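Local coordinates for outer membrane protein Omp121 (Bacteroides thetaiotaomicron, PDB 5FQ8) that probably carries nutrients across the bacterial outer membrane as a TonB-dependent transporter, a beta-barrel closed by an internal plug domain, at residues A147-A158 / A589-D597; R851-N861 / V872-I883. All coordinates share one frame; numbering follows the deposited sequence.

The two contacts lie in separate parts of a plugged beta-barrel, with centres about 59 Å apart and nearest atoms about 47 Å apart, and they share no strand. Along the chain they come in series, contact 1 closing before contact 2 opens. Contact 1 is long-range in sequence: it brings a plug loop, between strands 138-144 and 161-166, against strand 582-596 of the barrel wall. Contact 2 is local, lying at the base of the hairpin formed by strands 859-865 and 868-873, and sits farther from the chain's centre, where another protein chain touches it. Contact 1 thus joins plug to barrel wall, while contact 2 lies on a surface that meets another protein chain.

Contact 1 of 2, residues A147-A158 / A589-D597; sequences AAATALYGSRAA and ASWGKTGND
Thr594, on the inner side of barrel strand 582-596, meets the 147-158 loop of the plug, in the plug-in-barrel arrangement of TonB-dependent receptors. The polar part centres on this threonine: OG1 donates to Ala147 O at 3.0 Å, a bond made less certain by the closely modelled Thr150 hydroxyl. On the plug side Ala147 N is hydrogen-bonded to Glu647 of the neighbouring barrel strand.

The apolar contacts use the other branch of the same residue. With OG1 beside the backbone N (chi1 -61°), CG2 falls anti to that N and meets the 3-10 segment that includes Ala158, lying 3.7 Å from Ala158 CB. Asn596 flanks this segment: its OD1 comes within 3.5 Å of Ser155 CB, while its ND2 is hydrogen-bonded to Glu643 OE1.

Backbone packing completes the interface. The methyl of Ala148 rests on the chain at Gly592, CB to N 3.4 Å, and a side chain at that glycine would point toward the plug and collide with Ala148 O. The loop can thus lie directly against the strand, and Gly592 CA makes a nearly straight CA-H...O contact with Ala148 O, 3.5 Å long with 162° at the hydrogen.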
ATOM      1  N   ALA B 147      30.012 -32.272 -10.741  1.00 30.56           N
ATOM      2  CA  ALA B 147      30.417 -30.911 -10.438  1.00 30.41           C
ATOM      3  C   ALA B 147      31.927 -30.792 -10.334  1.00 31.04           C
ATOM      4  O   ALA B 147      32.431 -30.025  -9.522  1.00 31.03           O
ATOM      5  CB  ALA B 147      29.752 -30.438  -9.151  1.00 29.90           C
ATOM      6  N   ALA B 148      32.661 -31.543 -11.157  1.00 31.62           N
ATOM      7  CA  ALA B 148      34.111 -31.518 -11.125  1.00 32.29           C
ATOM      8  C   ALA B 148      34.745 -30.820 -12.314  1.00 32.61           C
ATOM      9  O   ALA B 148      35.943 -30.539 -12.276  1.00 34.60           O
ATOM     10  CB  ALA B 148      34.669 -32.940 -11.059  1.00 32.86           C
ATOM     11  N   ALA B 149      33.995 -30.534 -13.358  1.00 34.26           N
ATOM     12  CA  ALA B 149      34.522 -29.802 -14.482  1.00 33.77           C
ATOM     13  C   ALA B 149      33.465 -28.780 -14.887  1.00 34.63           C
ATOM     14  O   ALA B 149      32.778 -28.936 -15.885  1.00 31.92           O
ATOM     15  CB  ALA B 149      34.882 -30.726 -15.638  1.00 36.57           C
ATOM     16  N   THR B 150      33.332 -27.724 -14.090  1.00 31.65           N
ATOM     17  CA  THR B 150      32.299 -26.722 -14.292  1.00 31.07           C
ATOM     18  C   THR B 150      32.866 -25.380 -14.713  1.00 31.21           C
ATOM     19  O   THR B 150      32.201 -24.359 -14.542  1.00 30.76           O
ATOM     20  CB  THR B 150      31.475 -26.551 -13.021  1.00 30.47           C
ATOM     21  OG1 THR B 150      32.359 -26.348 -11.919  1.00 30.68           O
ATOM     22  CG2 THR B 150      30.648 -27.776 -12.769  1.00 30.26           C
ATOM     23  N   ALA B 151      34.078 -25.359 -15.261  1.00 31.86           N
ATOM     24  CA  ALA B 151      34.699 -24.097 -15.644  1.00 32.08           C
ATOM     25  C   ALA B 151      33.904 -23.351 -16.700  1.00 47.27           C
ATOM     26  O   ALA B 151      34.067 -22.135 -16.844  1.00 31.81           O
ATOM     27  CB  ALA B 151      36.110 -24.342 -16.157  1.00 32.89           C
ATOM     28  N   LEU B 152      33.052 -24.041 -17.443  1.00 41.68           N
ATOM     29  CA  LEU B 152      32.406 -23.386 -18.563  1.00 39.17           C
ATOM     30  C   LEU B 152      31.213 -22.556 -18.126  1.00 38.52           C
ATOM     31  O   LEU B 152      30.932 -21.523 -18.733  1.00 42.37           O
ATOM     32  CB  LEU B 152      31.981 -24.426 -19.591  1.00 35.12           C
ATOM     33  CG  LEU B 152      32.185 -24.037 -21.046  1.00 41.96           C
ATOM     34  CD1 LEU B 152      33.608 -23.619 -21.258  1.00 32.77           C
ATOM     35  CD2 LEU B 152      31.876 -25.215 -21.906  1.00 32.35           C
ATOM     36  N   TYR B 153      30.504 -22.971 -17.086  1.00 37.54           N
ATOM     37  CA  TYR B 153      29.296 -22.271 -16.702  1.00 37.08           C
ATOM     38  C   TYR B 153      29.380 -21.622 -15.334  1.00 29.45           C
ATOM     39  O   TYR B 153      28.503 -20.819 -15.000  1.00 28.98           O
ATOM     40  CB  TYR B 153      28.097 -23.219 -16.727  1.00 35.93           C
ATOM     41  CG  TYR B 153      28.042 -24.075 -17.954  1.00 45.40           C
ATOM     42  CD1 TYR B 153      27.635 -23.555 -19.173  1.00 45.98           C
ATOM     43  CD2 TYR B 153      28.395 -25.417 -17.893  1.00 49.36           C
ATOM     44  CE1 TYR B 153      27.583 -24.348 -20.299  1.00 46.27           C
ATOM     45  CE2 TYR B 153      28.345 -26.220 -19.009  1.00 58.00           C
ATOM     46  CZ  TYR B 153      27.938 -25.682 -20.209  1.00 54.11           C
ATOM     47  OH  TYR B 153      27.887 -26.484 -21.325  1.00 48.63           O
ATOM     48  N   GLY B 154      30.388 -21.940 -14.544  1.00 29.74           N
ATOM     49  CA  GLY B 154      30.625 -21.211 -13.317  1.00 29.91           C
ATOM     50  C   GLY B 154      30.010 -21.859 -12.096  1.00 29.19           C
ATOM     51  O   GLY B 154      29.625 -23.030 -12.093  1.00 29.13           O
ATOM     52  N   SER B 155      29.899 -21.052 -11.039  1.00 28.94           N
ATOM     53  CA  SER B 155      29.554 -21.584  -9.727  1.00 29.53           C
ATOM     54  C   SER B 155      28.207 -22.285  -9.741  1.00 35.98           C
ATOM     55  O   SER B 155      28.059 -23.362  -9.158  1.00 35.00           O
ATOM     56  CB  SER B 155      29.556 -20.468  -8.693  1.00 28.49           C
ATOM     57  OG  SER B 155      28.538 -19.534  -8.963  1.00 28.05           O
ATOM     58  N   ARG B 156      27.223 -21.713 -10.431  1.00 27.86           N
ATOM     59  CA  ARG B 156      25.892 -22.303 -10.404  1.00 27.42           C
ATOM     60  C   ARG B 156      25.888 -23.721 -10.935  1.00 34.96           C
ATOM     61  O   ARG B 156      24.931 -24.458 -10.694  1.00 29.38           O
ATOM     62  CB  ARG B 156      24.906 -21.451 -11.196  1.00 27.11           C
ATOM     63  CG  ARG B 156      24.756 -20.056 -10.672  1.00 26.90           C
ATOM     64  CD  ARG B 156      23.759 -19.293 -11.471  1.00 26.65           C
ATOM     65  NE  ARG B 156      24.355 -18.668 -12.638  1.00 26.99           N
ATOM     66  CZ  ARG B 156      23.683 -17.888 -13.467  1.00 26.88           C
ATOM     67  NH1 ARG B 156      22.404 -17.655 -13.251  1.00 26.45           N
ATOM     68  NH2 ARG B 156      24.286 -17.348 -14.504  1.00 27.24           N
ATOM     69  N   ALA B 157      26.945 -24.127 -11.628  1.00 32.05           N
ATOM     70  CA  ALA B 157      26.973 -25.447 -12.234  1.00 29.24           C
ATOM     71  C   ALA B 157      27.218 -26.553 -11.225  1.00 28.49           C
ATOM     72  O   ALA B 157      27.053 -27.724 -11.572  1.00 28.64           O
ATOM     73  CB  ALA B 157      28.038 -25.491 -13.324  1.00 31.92           C
ATOM     74  N   ALA B 158      27.603 -26.218  -9.994  1.00 28.44           N
ATOM     75  CA  ALA B 158      27.824 -27.261  -9.008  1.00 28.56           C
ATOM     76  C   ALA B 158      26.537 -27.974  -8.672  1.00 28.15           C
ATOM     77  O   ALA B 158      26.566 -29.129  -8.247  1.00 28.31           O
ATOM     78  CB  ALA B 158      28.434 -26.685  -7.741  1.00 28.60           C
ATOM     79  N   ALA B 589      36.327 -41.293 -15.111  1.00 42.88           N
ATOM     80  CA  ALA B 589      36.779 -40.837 -13.802  1.00 46.85           C
ATOM     81  C   ALA B 589      36.919 -39.322 -13.795  1.00 36.08           C
ATOM     82  O   ALA B 589      37.270 -38.718 -14.808  1.00 36.24           O
ATOM     83  CB  ALA B 589      38.101 -41.493 -13.411  1.00 37.36           C
ATOM     84  N   SER B 590      36.652 -38.720 -12.634  1.00 46.03           N
ATOM     85  CA  SER B 590      36.727 -37.274 -12.476  1.00 35.19           C
ATOM     86  C   SER B 590      37.076 -36.904 -11.045  1.00 35.09           C
ATOM     87  O   SER B 590      36.630 -37.548 -10.096  1.00 34.93           O
ATOM     88  CB  SER B 590      35.415 -36.609 -12.833  1.00 34.38           C
ATOM     89  OG  SER B 590      34.463 -36.890 -11.835  1.00 33.85           O
ATOM     90  N   TRP B 591      37.867 -35.845 -10.909  1.00 35.21           N
ATOM     91  CA  TRP B 591      38.108 -35.160  -9.648  1.00 35.02           C
ATOM     92  C   TRP B 591      38.202 -33.680  -9.951  1.00 34.74           C
ATOM     93  O   TRP B 591      38.903 -33.295 -10.884  1.00 40.46           O
ATOM     94  CB  TRP B 591      39.403 -35.625  -8.979  1.00 35.80           C
ATOM     95  CG  TRP B 591      39.722 -34.911  -7.690  1.00 54.40           C
ATOM     96  CD1 TRP B 591      39.524 -35.385  -6.435  1.00 50.98           C
ATOM     97  CD2 TRP B 591      40.296 -33.597  -7.536  1.00 52.50           C
ATOM     98  NE1 TRP B 591      39.932 -34.462  -5.505  1.00 48.08           N
ATOM     99  CE2 TRP B 591      40.408 -33.352  -6.155  1.00 50.87           C
ATOM    100  CE3 TRP B 591      40.725 -32.604  -8.430  1.00 65.46           C
ATOM    101  CZ2 TRP B 591      40.930 -32.156  -5.644  1.00 54.45           C
ATOM    102  CZ3 TRP B 591      41.242 -31.415  -7.917  1.00 35.75           C
ATOM    103  CH2 TRP B 591      41.339 -31.205  -6.541  1.00 35.68           C
ATOM    104  N   GLY B 592      37.538 -32.852  -9.160  1.00 34.11           N
ATOM    105  CA  GLY B 592      37.639 -31.420  -9.379  1.00 33.87           C
ATOM    106  C   GLY B 592      36.824 -30.651  -8.366  1.00 33.19           C
ATOM    107  O   GLY B 592      36.153 -31.223  -7.506  1.00 36.52           O
ATOM    108  N   LYS B 593      36.888 -29.330  -8.493  1.00 32.98           N
ATOM    109  CA  LYS B 593      36.238 -28.423  -7.561  1.00 32.41           C
ATOM    110  C   LYS B 593      35.413 -27.386  -8.306  1.00 31.88           C
ATOM    111  O   LYS B 593      35.738 -26.997  -9.427  1.00 34.86           O
ATOM    112  CB  LYS B 593      37.261 -27.721  -6.667  1.00 33.04           C
ATOM    113  CG  LYS B 593      37.938 -28.643  -5.672  1.00 33.22           C
ATOM    114  CD  LYS B 593      39.405 -28.315  -5.510  1.00 33.96           C
ATOM    115  CE  LYS B 593      39.607 -27.132  -4.596  1.00 33.84           C
ATOM    116  NZ  LYS B 593      39.991 -27.572  -3.235  1.00 37.30           N
ATOM    117  N   THR B 594      34.329 -26.952  -7.671  1.00 31.23           N
ATOM    118  CA  THR B 594      33.557 -25.803  -8.123  1.00 30.73           C
ATOM    119  C   THR B 594      33.394 -24.837  -6.962  1.00 30.44           C
ATOM    120  O   THR B 594      32.813 -25.194  -5.933  1.00 30.15           O
ATOM    121  CB  THR B 594      32.188 -26.207  -8.655  1.00 30.20           C
ATOM    122  OG1 THR B 594      32.341 -27.080  -9.777  1.00 30.51           O
ATOM    123  CG2 THR B 594      31.442 -24.978  -9.092  1.00 29.75           C
ATOM    124  N   GLY B 595      33.897 -23.619  -7.133  1.00 30.54           N
ATOM    125  CA  GLY B 595      33.727 -22.592  -6.129  1.00 39.15           C
ATOM    126  C   GLY B 595      32.347 -21.963  -6.154  1.00 36.20           C
ATOM    127  O   GLY B 595      31.566 -22.141  -7.081  1.00 42.65           O
ATOM    128  N   ASN B 596      32.051 -21.199  -5.107  1.00 29.98           N
ATOM    129  CA  ASN B 596      30.759 -20.547  -4.999  1.00 28.72           C
ATOM    130  C   ASN B 596      30.869 -19.356  -4.065  1.00 28.65           C
ATOM    131  O   ASN B 596      31.715 -19.325  -3.172  1.00 28.99           O
ATOM    132  CB  ASN B 596      29.701 -21.513  -4.483  1.00 28.32           C
ATOM    133  CG  ASN B 596      28.311 -21.018  -4.702  1.00 27.74           C
ATOM    134  OD1 ASN B 596      28.055 -20.226  -5.584  1.00 27.63           O
ATOM    135  ND2 ASN B 596      27.391 -21.502  -3.902  1.00 27.38           N
ATOM    136  N   ASP B 597      30.003 -18.386  -4.283  1.00 30.15           N
ATOM    137  CA  ASP B 597      29.921 -17.208  -3.448  1.00 28.14           C
ATOM    138  C   ASP B 597      28.671 -17.289  -2.584  1.00 27.62           C
ATOM    139  O   ASP B 597      28.029 -18.329  -2.479  1.00 27.40           O
ATOM    140  CB  ASP B 597      29.940 -15.949  -4.314  1.00 28.16           C
ATOM    141  CG  ASP B 597      28.913 -15.977  -5.431  1.00 27.80           C
ATOM    142  OD1 ASP B 597      27.860 -16.622  -5.287  1.00 35.85           O
ATOM    143  OD2 ASP B 597      29.161 -15.345  -6.467  1.00 27.96           O
TER

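Contact 2 of 2, residues R851-N861 / V872-I883; sequences RNPLIVPNSVN and VENTTPITSSNI
The amide of Asn874 meets the hydroxyl of Ser859 across the base of the hairpin 859-865/868-873. Its CG is anti to the backbone N (chi1 166°), which brings ND2 to Ser859 OG at 2.9 Å, with the hydroxyl in the amide plane; that hydroxyl donates in turn to Val856 O within the type II turn 856-859. ND2 also donates a hydrogen bond to Thr876 O, while OD1 receives Thr876 N from above its carbonyl plane, forming an Asx turn. Replacing Asn874 by alanine removes both amide atoms, which is likely to leave Ser859 OG without its amide donor and the 874-876 turn without its acceptor.

Ile855 crosses this amide at a slant, its CG2 3.7 Å from Asn874 ND2, and its CG1 packs on Pro877, 4.0 Å from CB. Away from the hairpin, Leu854 and Ile883 meet at about a right angle, CD2 to CD1 3.8 Å; Val856 CG2 touches Ile878 CD1 at 3.7 Å. The backbones of Leu854 and Ile878 form a single antiparallel hydrogen-bonded pair, with Ile878 N 2.7 Å from Leu854 O.

A neighbouring protein chain hydrogen-bonds here, with an acidic side chain at Ser880 OG, a polar one at Ile855 N and a basic one at Thr875 O. Internal amide, hydroxyl and carbonyl bonds thus set the shape of these loops, while other polar groups serve the protein-protein interface.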
ATOM      1  N   ARG B 851     -15.076 -46.403  18.433  1.00 31.05           N
ATOM      2  CA  ARG B 851     -15.177 -45.190  19.222  1.00 30.82           C
ATOM      3  C   ARG B 851     -15.800 -45.455  20.591  1.00 31.39           C
ATOM      4  O   ARG B 851     -16.398 -44.573  21.206  1.00 31.36           O
ATOM      5  CB  ARG B 851     -15.924 -44.109  18.442  1.00 30.41           C
ATOM      6  CG  ARG B 851     -15.011 -43.460  17.432  1.00 29.79           C
ATOM      7  CD  ARG B 851     -15.687 -42.363  16.669  1.00 29.40           C
ATOM      8  NE  ARG B 851     -14.807 -41.863  15.627  1.00 33.67           N
ATOM      9  CZ  ARG B 851     -15.197 -41.048  14.659  1.00 34.69           C
ATOM     10  NH1 ARG B 851     -16.448 -40.645  14.616  1.00 42.01           N
ATOM     11  NH2 ARG B 851     -14.337 -40.632  13.743  1.00 32.54           N
ATOM     12  N   ASN B 852     -15.638 -46.656  21.075  1.00 31.92           N
ATOM     13  CA  ASN B 852     -16.047 -46.970  22.423  1.00 32.49           C
ATOM     14  C   ASN B 852     -14.929 -46.630  23.397  1.00 32.44           C
ATOM     15  O   ASN B 852     -13.760 -46.592  23.016  1.00 32.11           O
ATOM     16  CB  ASN B 852     -16.390 -48.439  22.530  1.00 33.16           C
ATOM     17  CG  ASN B 852     -17.590 -48.798  21.723  1.00 33.32           C
ATOM     18  OD1 ASN B 852     -18.579 -48.079  21.711  1.00 33.26           O
ATOM     19  ND2 ASN B 852     -17.510 -49.917  21.026  1.00 36.34           N
ATOM     20  N   PRO B 853     -15.262 -46.370  24.657  1.00 35.93           N
ATOM     21  CA  PRO B 853     -14.234 -46.026  25.641  1.00 32.81           C
ATOM     22  C   PRO B 853     -13.145 -47.067  25.664  1.00 33.03           C
ATOM     23  O   PRO B 853     -13.411 -48.260  25.628  1.00 48.81           O
ATOM     24  CB  PRO B 853     -15.010 -45.996  26.955  1.00 33.38           C
ATOM     25  CG  PRO B 853     -16.267 -46.699  26.692  1.00 33.78           C
ATOM     26  CD  PRO B 853     -16.589 -46.411  25.277  1.00 33.27           C
ATOM     27  N   LEU B 854     -11.909 -46.621  25.693  1.00 32.69           N
ATOM     28  CA  LEU B 854     -10.835 -47.566  25.476  1.00 32.84           C
ATOM     29  C   LEU B 854      -9.632 -47.191  26.311  1.00 32.84           C
ATOM     30  O   LEU B 854      -9.359 -46.015  26.540  1.00 32.45           O
ATOM     31  CB  LEU B 854     -10.455 -47.628  24.006  1.00 32.34           C
ATOM     32  CG  LEU B 854      -9.727 -46.428  23.436  1.00 31.63           C
ATOM     33  CD1 LEU B 854      -8.277 -46.754  23.242  1.00 31.55           C
ATOM     34  CD2 LEU B 854     -10.372 -46.075  22.150  1.00 31.19           C
ATOM     35  N   ILE B 855      -8.919 -48.208  26.761  1.00 33.33           N
ATOM     36  CA  ILE B 855      -7.658 -48.028  27.457  1.00 33.40           C
ATOM     37  C   ILE B 855      -6.540 -48.259  26.463  1.00 33.07           C
ATOM     38  O   ILE B 855      -6.463 -49.321  25.848  1.00 33.29           O
ATOM     39  CB  ILE B 855      -7.541 -48.969  28.663  1.00 34.22           C
ATOM     40  CG1 ILE B 855      -8.428 -48.472  29.799  1.00 34.52           C
ATOM     41  CG2 ILE B 855      -6.115 -49.029  29.126  1.00 34.34           C
ATOM     42  CD1 ILE B 855      -8.399 -49.311  31.034  1.00 35.36           C
ATOM     43  N   VAL B 856      -5.702 -47.253  26.281  1.00 34.07           N
ATOM     44  CA  VAL B 856      -4.543 -47.347  25.403  1.00 38.71           C
ATOM     45  C   VAL B 856      -3.804 -48.637  25.724  1.00 32.86           C
ATOM     46  O   VAL B 856      -3.479 -48.881  26.884  1.00 33.37           O
ATOM     47  CB  VAL B 856      -3.627 -46.124  25.561  1.00 31.82           C
ATOM     48  CG1 VAL B 856      -2.364 -46.298  24.754  1.00 31.60           C
ATOM     49  CG2 VAL B 856      -4.350 -44.886  25.122  1.00 31.23           C
ATOM     50  N   PRO B 857      -3.563 -49.503  24.751  1.00 32.89           N
ATOM     51  CA  PRO B 857      -2.883 -50.760  25.051  1.00 35.39           C
ATOM     52  C   PRO B 857      -1.455 -50.517  25.511  1.00 37.47           C
ATOM     53  O   PRO B 857      -0.745 -49.677  24.954  1.00 33.05           O
ATOM     54  CB  PRO B 857      -2.940 -51.511  23.714  1.00 33.41           C
ATOM     55  CG  PRO B 857      -4.139 -50.992  23.068  1.00 33.00           C
ATOM     56  CD  PRO B 857      -4.125 -49.525  23.397  1.00 32.48           C
ATOM     57  N   ASN B 858      -1.060 -51.250  26.556  1.00 42.66           N
ATOM     58  CA  ASN B 858       0.272 -51.206  27.155  1.00 44.96           C
ATOM     59  C   ASN B 858       0.490 -49.964  28.000  1.00 38.58           C
ATOM     60  O   ASN B 858       1.625 -49.521  28.158  1.00 34.23           O
ATOM     61  CB  ASN B 858       1.363 -51.273  26.085  1.00 52.14           C
ATOM     62  CG  ASN B 858       2.085 -52.587  26.088  1.00 55.70           C
ATOM     63  OD1 ASN B 858       1.523 -53.610  26.478  1.00 58.30           O
ATOM     64  ND2 ASN B 858       3.342 -52.572  25.665  1.00 60.15           N
ATOM     65  N   SER B 859      -0.566 -49.406  28.558  1.00 34.23           N
ATOM     66  CA  SER B 859      -0.465 -48.113  29.207  1.00 33.95           C
ATOM     67  C   SER B 859      -0.065 -48.249  30.666  1.00 34.61           C
ATOM     68  O   SER B 859      -0.470 -49.183  31.356  1.00 35.27           O
ATOM     69  CB  SER B 859      -1.793 -47.373  29.099  1.00 33.58           C
ATOM     70  OG  SER B 859      -2.874 -48.193  29.491  1.00 34.06           O
ATOM     71  N   VAL B 860       0.744 -47.306  31.132  1.00 34.46           N
ATOM     72  CA  VAL B 860       1.099 -47.204  32.535  1.00 35.04           C
ATOM     73  C   VAL B 860       0.716 -45.823  33.029  1.00 34.69           C
ATOM     74  O   VAL B 860       0.318 -44.954  32.262  1.00 34.02           O
ATOM     75  CB  VAL B 860       2.591 -47.456  32.775  1.00 35.34           C
ATOM     76  CG1 VAL B 860       2.986 -48.771  32.172  1.00 35.65           C
ATOM     77  CG2 VAL B 860       3.387 -46.334  32.173  1.00 34.70           C
ATOM     78  N   ASN B 861       0.829 -45.635  34.332  1.00 35.22           N
ATOM     79  CA  ASN B 861       0.783 -44.320  34.940  1.00 35.01           C
ATOM     80  C   ASN B 861       2.118 -44.090  35.617  1.00 35.83           C
ATOM     81  O   ASN B 861       2.687 -45.011  36.190  1.00 35.98           O
ATOM     82  CB  ASN B 861      -0.358 -44.197  35.936  1.00 35.39           C
ATOM     83  CG  ASN B 861      -1.704 -44.345  35.284  1.00 35.09           C
ATOM     84  OD1 ASN B 861      -1.812 -44.262  34.080  1.00 35.66           O
ATOM     85  ND2 ASN B 861      -2.734 -44.557  36.074  1.00 35.54           N
ATOM     86  N   VAL B 872       2.707 -47.962  37.025  1.00 37.55           N
ATOM     87  CA  VAL B 872       1.577 -48.799  37.414  1.00 38.01           C
ATOM     88  C   VAL B 872       0.689 -49.012  36.200  1.00 43.03           C
ATOM     89  O   VAL B 872       0.469 -48.080  35.426  1.00 38.94           O
ATOM     90  CB  VAL B 872       0.775 -48.148  38.556  1.00 38.27           C
ATOM     91  CG1 VAL B 872      -0.496 -48.921  38.814  1.00 38.66           C
ATOM     92  CG2 VAL B 872       1.608 -48.076  39.799  1.00 38.94           C
ATOM     93  N   GLU B 873       0.178 -50.234  36.032  1.00 37.86           N
ATOM     94  CA  GLU B 873      -0.760 -50.510  34.951  1.00 37.43           C
ATOM     95  C   GLU B 873      -1.881 -49.488  34.956  1.00 36.96           C
ATOM     96  O   GLU B 873      -2.492 -49.219  35.989  1.00 39.80           O
ATOM     97  CB  GLU B 873      -1.350 -51.915  35.070  1.00 38.09           C
ATOM     98  CG  GLU B 873      -2.488 -52.161  34.074  1.00 37.72           C
ATOM     99  CD  GLU B 873      -3.188 -53.500  34.239  1.00 38.41           C
ATOM    100  OE1 GLU B 873      -2.569 -54.439  34.769  1.00 42.24           O
ATOM    101  OE2 GLU B 873      -4.367 -53.604  33.839  1.00 38.29           O
ATOM    102  N   ASN B 874      -2.139 -48.914  33.795  1.00 36.18           N
ATOM    103  CA  ASN B 874      -3.130 -47.866  33.692  1.00 35.70           C
ATOM    104  C   ASN B 874      -4.527 -48.453  33.687  1.00 35.95           C
ATOM    105  O   ASN B 874      -4.833 -49.347  32.903  1.00 35.98           O
ATOM    106  CB  ASN B 874      -2.912 -47.049  32.431  1.00 34.82           C
ATOM    107  CG  ASN B 874      -4.091 -46.188  32.123  1.00 34.36           C
ATOM    108  OD1 ASN B 874      -4.621 -45.515  32.998  1.00 34.50           O
ATOM    109  ND2 ASN B 874      -4.547 -46.233  30.885  1.00 33.87           N
ATOM    110  N   THR B 875      -5.381 -47.915  34.539  1.00 36.14           N
ATOM    111  CA  THR B 875      -6.764 -48.331  34.639  1.00 36.41           C
ATOM    112  C   THR B 875      -7.728 -47.349  33.996  1.00 35.79           C
ATOM    113  O   THR B 875      -8.922 -47.643  33.901  1.00 35.96           O
ATOM    114  CB  THR B 875      -7.110 -48.503  36.110  1.00 50.33           C
ATOM    115  OG1 THR B 875      -6.041 -49.205  36.727  1.00 37.73           O
ATOM    116  CG2 THR B 875      -8.355 -49.301  36.285  1.00 45.98           C
ATOM    117  N   THR B 876      -7.246 -46.196  33.545  1.00 35.11           N
ATOM    118  CA  THR B 876      -8.146 -45.140  33.137  1.00 34.61           C
ATOM    119  C   THR B 876      -8.484 -45.275  31.667  1.00 34.06           C
ATOM    120  O   THR B 876      -7.574 -45.288  30.833  1.00 33.65           O
ATOM    121  CB  THR B 876      -7.546 -43.779  33.391  1.00 34.19           C
ATOM    122  OG1 THR B 876      -7.063 -43.709  34.734  1.00 38.06           O
ATOM    123  CG2 THR B 876      -8.615 -42.765  33.240  1.00 33.86           C
ATOM    124  N   PRO B 877      -9.753 -45.386  31.310  1.00 34.07           N
ATOM    125  CA  PRO B 877     -10.128 -45.349  29.902  1.00 33.53           C
ATOM    126  C   PRO B 877     -10.136 -43.930  29.369  1.00 32.82           C
ATOM    127  O   PRO B 877     -10.286 -42.956  30.104  1.00 32.79           O
ATOM    128  CB  PRO B 877     -11.540 -45.933  29.910  1.00 33.91           C
ATOM    129  CG  PRO B 877     -12.076 -45.532  31.221  1.00 34.36           C
ATOM    130  CD  PRO B 877     -10.921 -45.608  32.177  1.00 34.63           C
ATOM    131  N   ILE B 878      -9.944 -43.832  28.063  1.00 32.28           N
ATOM    132  CA  ILE B 878     -10.261 -42.607  27.350  1.00 31.64           C
ATOM    133  C   ILE B 878     -11.755 -42.633  27.084  1.00 31.74           C
ATOM    134  O   ILE B 878     -12.254 -43.529  26.408  1.00 31.88           O
ATOM    135  CB  ILE B 878      -9.470 -42.498  26.044  1.00 31.07           C
ATOM    136  CG1 ILE B 878      -7.978 -42.461  26.316  1.00 31.01           C
ATOM    137  CG2 ILE B 878      -9.868 -41.263  25.326  1.00 30.48           C
ATOM    138  CD1 ILE B 878      -7.164 -42.481  25.047  1.00 30.53           C
ATOM    139  N   THR B 879     -12.474 -41.680  27.638  1.00 31.74           N
ATOM    140  CA  THR B 879     -13.916 -41.743  27.536  1.00 31.95           C
ATOM    141  C   THR B 879     -14.366 -41.434  26.118  1.00 31.44           C
ATOM    142  O   THR B 879     -13.635 -40.853  25.317  1.00 30.87           O
ATOM    143  CB  THR B 879     -14.572 -40.765  28.510  1.00 32.11           C
ATOM    144  OG1 THR B 879     -14.126 -39.433  28.232  1.00 31.54           O
ATOM    145  CG2 THR B 879     -14.208 -41.125  29.936  1.00 32.70           C
ATOM    146  N   SER B 880     -15.590 -41.854  25.814  1.00 31.69           N
ATOM    147  CA  SER B 880     -16.190 -41.533  24.531  1.00 31.30           C
ATOM    148  C   SER B 880     -16.083 -40.054  24.248  1.00 39.15           C
ATOM    149  O   SER B 880     -15.729 -39.643  23.140  1.00 39.44           O
ATOM    150  CB  SER B 880     -17.652 -41.942  24.533  1.00 31.74           C
ATOM    151  OG  SER B 880     -17.796 -43.191  25.159  1.00 34.33           O
ATOM    152  N   SER B 881     -16.367 -39.240  25.262  1.00 34.88           N
ATOM    153  CA  SER B 881     -16.391 -37.802  25.082  1.00 32.85           C
ATOM    154  C   SER B 881     -15.012 -37.247  24.774  1.00 35.12           C
ATOM    155  O   SER B 881     -14.903 -36.153  24.212  1.00 36.61           O
ATOM    156  CB  SER B 881     -16.966 -37.139  26.335  1.00 37.23           C
ATOM    157  OG  SER B 881     -17.218 -35.762  26.120  1.00 39.90           O
ATOM    158  N   ASN B 882     -13.953 -37.967  25.124  1.00 30.05           N
ATOM    159  CA  ASN B 882     -12.610 -37.465  24.878  1.00 29.62           C
ATOM    160  C   ASN B 882     -11.893 -38.170  23.737  1.00 29.34           C
ATOM    161  O   ASN B 882     -10.747 -37.821  23.445  1.00 29.00           O
ATOM    162  CB  ASN B 882     -11.750 -37.580  26.137  1.00 29.93           C
ATOM    163  CG  ASN B 882     -12.109 -36.561  27.201  1.00 30.09           C
ATOM    164  OD1 ASN B 882     -12.618 -35.484  26.921  1.00 29.81           O
ATOM    165  ND2 ASN B 882     -11.829 -36.906  28.443  1.00 30.58           N
ATOM    166  N   ILE B 883     -12.526 -39.137  23.074  1.00 30.85           N
ATOM    167  CA  ILE B 883     -11.841 -39.843  21.997  1.00 29.29           C
ATOM    168  C   ILE B 883     -11.476 -38.881  20.883  1.00 28.66           C
ATOM    169  O   ILE B 883     -10.406 -38.995  20.276  1.00 33.79           O
ATOM    170  CB  ILE B 883     -12.703 -41.013  21.488  1.00 29.62           C
ATOM    171  CG1 ILE B 883     -12.523 -42.214  22.401  1.00 30.22           C
ATOM    172  CG2 ILE B 883     -12.327 -41.403  20.072  1.00 29.31           C
ATOM    173  CD1 ILE B 883     -13.078 -43.461  21.845  1.00 30.56           C
TER
HETATM  174  O   HOH W   1      -5.776 -44.755  27.989  1.00 21.35           O